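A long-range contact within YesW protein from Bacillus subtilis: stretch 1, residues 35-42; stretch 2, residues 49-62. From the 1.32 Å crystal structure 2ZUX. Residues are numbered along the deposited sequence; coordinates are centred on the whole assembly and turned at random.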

# COMPACT_ATOMS: atom_id res chain seq x y z
N VAL A 35 -15.97 23.23 -8.88
CA VAL A 35 -15.38 22.88 -10.17
C VAL A 35 -16.27 21.87 -10.91
O VAL A 35 -16.77 20.92 -10.31
CB VAL A 35 -13.93 22.34 -10.01
CG1 VAL A 35 -13.33 21.92 -11.35
CG2 VAL A 35 -13.05 23.42 -9.38
N LEU A 36 -16.50 22.12 -12.19
CA LEU A 36 -17.23 21.20 -13.05
C LEU A 36 -16.34 20.84 -14.23
O LEU A 36 -15.23 21.34 -14.35
CB LEU A 36 -18.53 21.84 -13.54
CG LEU A 36 -19.60 22.25 -12.52
CD1 LEU A 36 -20.81 22.82 -13.25
CD2 LEU A 36 -20.00 21.07 -11.67
N PHE A 37 -16.84 19.95 -15.10
CA PHE A 37 -16.04 19.44 -16.21
C PHE A 37 -16.78 19.35 -17.53
O PHE A 37 -17.97 19.03 -17.58
CB PHE A 37 -15.47 18.06 -15.87
CG PHE A 37 -14.58 18.06 -14.66
CD1 PHE A 37 -13.25 18.45 -14.77
CD2 PHE A 37 -15.08 17.70 -13.41
CE1 PHE A 37 -12.42 18.46 -13.66
CE2 PHE A 37 -14.26 17.71 -12.29
CZ PHE A 37 -12.93 18.10 -12.42
N ASN A 38 -16.06 19.64 -18.61
CA ASN A 38 -16.53 19.33 -19.96
C ASN A 38 -15.73 18.18 -20.55
O ASN A 38 -14.50 18.12 -20.39
CB ASN A 38 -16.46 20.56 -20.86
CG ASN A 38 -17.53 21.60 -20.52
OD1 ASN A 38 -18.63 21.25 -20.09
ND2 ASN A 38 -17.20 22.87 -20.72
N VAL A 39 -16.43 17.28 -21.23
CA VAL A 39 -15.81 16.10 -21.84
C VAL A 39 -15.76 16.27 -23.37
O VAL A 39 -16.77 16.58 -24.00
CB VAL A 39 -16.57 14.80 -21.47
CG1 VAL A 39 -15.83 13.57 -21.98
CG2 VAL A 39 -16.77 14.71 -19.96
N TYR A 40 -14.57 16.06 -23.94
CA TYR A 40 -14.36 16.21 -25.38
C TYR A 40 -13.88 14.92 -26.02
O TYR A 40 -12.94 14.29 -25.54
CB TYR A 40 -13.33 17.31 -25.65
CG TYR A 40 -13.81 18.70 -25.31
CD1 TYR A 40 -14.23 19.57 -26.31
CD2 TYR A 40 -13.84 19.15 -23.99
CE1 TYR A 40 -14.68 20.86 -26.01
CE2 TYR A 40 -14.28 20.42 -23.67
CZ TYR A 40 -14.70 21.27 -24.69
OH TYR A 40 -15.13 22.54 -24.38
N ARG A 41 -14.54 14.54 -27.11
CA ARG A 41 -14.06 13.45 -27.95
C ARG A 41 -13.47 14.04 -29.23
O ARG A 41 -14.20 14.59 -30.06
CB ARG A 41 -15.18 12.46 -28.28
CG ARG A 41 -14.68 11.21 -29.01
CD ARG A 41 -15.81 10.32 -29.48
NE ARG A 41 -16.59 10.94 -30.55
CZ ARG A 41 -17.89 11.19 -30.50
NH1 ARG A 41 -18.61 10.86 -29.44
NH2 ARG A 41 -18.49 11.76 -31.54
N ASP A 42 -12.15 13.93 -29.35
CA ASP A 42 -11.39 14.44 -30.50
C ASP A 42 -11.70 15.92 -30.80
O ASP A 42 -11.90 16.31 -31.95
CB ASP A 42 -11.60 13.55 -31.73
CG ASP A 42 -10.96 12.18 -31.57
OD1 ASP A 42 -9.71 12.11 -31.58
OD2 ASP A 42 -11.69 11.19 -31.44
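Stretch 2, residues 49-62: APVKTTNYVDKNGS

Stretch 2 lies on stretch 1 by a single antiparallel beta bridge at one end, a sparse apolar contact in the middle and a buried-acid salt bridge at the other end, together covering 597 Å² of surface summed over both sides.

Stretch 1 is a strand from Leu36 to Arg41. Stretch 2 is mostly loop, with a short strand from Asn55 to Asp58, and it meets its partner in backbone pairing at one place alone. There Phe37 and Val51, their CA atoms 5.1 Å apart, form a hydrogen-bonded pair: Phe37 N donates to Val51 O at 2.8 Å, and Val51 N donates to Phe37 O at 2.8 Å. Phe37 O also receives a CA-H...O contact from Pro50 CA at 3.3 Å.

Side chains fill in around this bridge. Leu36, its CA-to-CB bond directed toward stretch 2, packs its CB 3.6 Å from Pro50 CB, while its CD2 reaches to 3.7 Å from Lys52 CA. Although its CA-to-CB bond points away overall, Lys52 CB still touches Leu36 CD2 at 3.8 Å, and the extended chain carries its charged end clear. The Phe37 ring has Lys52 O near its plane at one edge, 4.0 Å from CD2, and its CE2 lies 3.7 Å from Thr54 CG2; a methyl group suits this buried aromatic surface.

After Lys52 the chain turns back, and the strand from Asn55 to Asp58 runs in roughly the same direction as stretch 1 but too far off to pair with it (Val39 CA to Tyr56 CA, 8.0 Å). A branched aliphatic side chain and an aromatic ring, both with CA-to-CB bonds directed toward the other stretch, are bulky enough to meet across this gap, bringing Val39 CG2 to 4.1 Å from Tyr56 CG.

At the far end the long side chain of Arg41 makes up the distance. Its NH1 donates to Asp58 OD2 at 2.9 Å, with a nearly straight N-H...O angle of 168°, and the carboxylate lies at the edge of the guanidinium, where the N-H bonds point. Asp58 also begins a type I turn ending at Gly61: Asn60 N donates to Asp58 OD1 at 3.1 Å, so one carboxylate both steadies the turn and holds the arginine. Gly61 suits its position, since an ideal CB there would clash with Asp58 OD2 at 2.8 Å; its CA lies 3.8 Å from Arg41 CD. Water 1 accepts from Arg41 NH1 at 2.8 Å and, weakly, from Asn60 ND2 at 3.4 Å.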

# COMPACT_ATOMS: atom_id res chain seq x y z
N ALA A 49 -24.14 20.68 -20.87
CA ALA A 49 -23.81 21.45 -19.67
C ALA A 49 -22.67 20.76 -18.91
O ALA A 49 -22.61 19.53 -18.89
CB ALA A 49 -25.03 21.59 -18.78
N PRO A 50 -21.77 21.55 -18.29
CA PRO A 50 -20.68 20.97 -17.50
C PRO A 50 -21.17 19.93 -16.50
O PRO A 50 -22.21 20.13 -15.85
CB PRO A 50 -20.09 22.19 -16.78
CG PRO A 50 -20.35 23.31 -17.72
CD PRO A 50 -21.71 23.02 -18.28
N VAL A 51 -20.46 18.82 -16.40
CA VAL A 51 -20.84 17.75 -15.49
C VAL A 51 -20.09 17.87 -14.17
O VAL A 51 -19.01 18.46 -14.12
CB VAL A 51 -20.63 16.32 -16.10
CG1 VAL A 51 -21.46 16.15 -17.37
CG2 VAL A 51 -19.15 16.03 -16.38
N LYS A 52 -20.68 17.33 -13.12
CA LYS A 52 -20.07 17.35 -11.80
C LYS A 52 -19.28 16.07 -11.57
O LYS A 52 -18.08 16.11 -11.29
CB LYS A 52 -21.12 17.57 -10.71
CG LYS A 52 -20.53 17.77 -9.33
CD LYS A 52 -21.60 17.93 -8.26
CE LYS A 52 -20.99 17.73 -6.88
NZ LYS A 52 -21.99 17.88 -5.78
N THR A 53 -19.95 14.92 -11.69
CA THR A 53 -19.30 13.64 -11.43
C THR A 53 -18.17 13.37 -12.43
O THR A 53 -18.24 13.78 -13.60
CB THR A 53 -20.30 12.47 -11.42
OG1 THR A 53 -19.69 11.33 -10.83
CG2 THR A 53 -20.76 12.12 -12.83
N THR A 54 -17.13 12.68 -11.96
CA THR A 54 -15.94 12.47 -12.78
C THR A 54 -15.93 11.13 -13.53
O THR A 54 -14.88 10.50 -13.70
CB THR A 54 -14.61 12.75 -12.03
OG1 THR A 54 -14.38 11.77 -11.01
CG2 THR A 54 -14.62 14.13 -11.40
N ASN A 55 -17.11 10.71 -13.97
CA ASN A 55 -17.22 9.64 -14.96
C ASN A 55 -18.32 9.96 -15.96
O ASN A 55 -19.26 10.71 -15.66
CB ASN A 55 -17.35 8.24 -14.33
CG ASN A 55 -18.63 8.03 -13.54
OD1 ASN A 55 -19.36 8.97 -13.21
ND2 ASN A 55 -18.89 6.78 -13.21
N TYR A 56 -18.18 9.42 -17.17
CA TYR A 56 -19.06 9.76 -18.28
C TYR A 56 -19.08 8.59 -19.24
O TYR A 56 -18.04 8.01 -19.53
CB TYR A 56 -18.52 11.01 -18.97
CG TYR A 56 -19.47 11.60 -19.99
CD1 TYR A 56 -20.42 12.55 -19.63
CD2 TYR A 56 -19.41 11.21 -21.33
CE1 TYR A 56 -21.30 13.09 -20.57
CE2 TYR A 56 -20.27 11.74 -22.28
CZ TYR A 56 -21.21 12.68 -21.88
OH TYR A 56 -22.07 13.21 -22.81
N VAL A 57 -20.27 8.25 -19.74
CA VAL A 57 -20.37 7.20 -20.75
C VAL A 57 -20.69 7.83 -22.11
O VAL A 57 -21.74 8.46 -22.28
CB VAL A 57 -21.41 6.12 -20.37
CG1 VAL A 57 -21.56 5.07 -21.47
CG2 VAL A 57 -21.02 5.44 -19.06
N ASP A 58 -19.76 7.69 -23.05
CA ASP A 58 -19.93 8.18 -24.42
C ASP A 58 -20.44 7.04 -25.30
O ASP A 58 -19.67 6.17 -25.72
CB ASP A 58 -18.62 8.77 -24.97
CG ASP A 58 -18.74 9.27 -26.41
OD1 ASP A 58 -19.88 9.48 -26.91
OD2 ASP A 58 -17.69 9.48 -27.03
N LYS A 59 -21.74 7.07 -25.59
CA LYS A 59 -22.39 6.04 -26.40
C LYS A 59 -21.93 6.06 -27.86
O LYS A 59 -22.04 5.04 -28.55
CB LYS A 59 -23.91 6.20 -26.32
CG LYS A 59 -24.51 5.76 -24.99
CD LYS A 59 -25.97 6.16 -24.89
CE LYS A 59 -26.53 5.85 -23.50
NZ LYS A 59 -25.94 6.71 -22.44
N ASN A 60 -21.42 7.20 -28.32
CA ASN A 60 -21.04 7.38 -29.72
C ASN A 60 -19.56 7.17 -30.02
O ASN A 60 -19.14 7.21 -31.17
CB ASN A 60 -21.49 8.76 -30.22
CG ASN A 60 -23.00 8.94 -30.18
OD1 ASN A 60 -23.76 7.98 -30.31
ND2 ASN A 60 -23.43 10.18 -30.01
N GLY A 61 -18.76 6.95 -28.97
CA GLY A 61 -17.32 6.80 -29.12
C GLY A 61 -16.91 5.47 -29.74
O GLY A 61 -17.67 4.50 -29.71
N SER A 62 -15.70 5.43 -30.29
CA SER A 62 -15.17 4.21 -30.89
C SER A 62 -13.78 3.88 -30.35
O SER A 62 -13.19 4.67 -29.61
CB SER A 62 -15.13 4.35 -32.42
OG SER A 62 -13.99 5.08 -32.83
O HOH W 1 -20.92 12.44 -29.72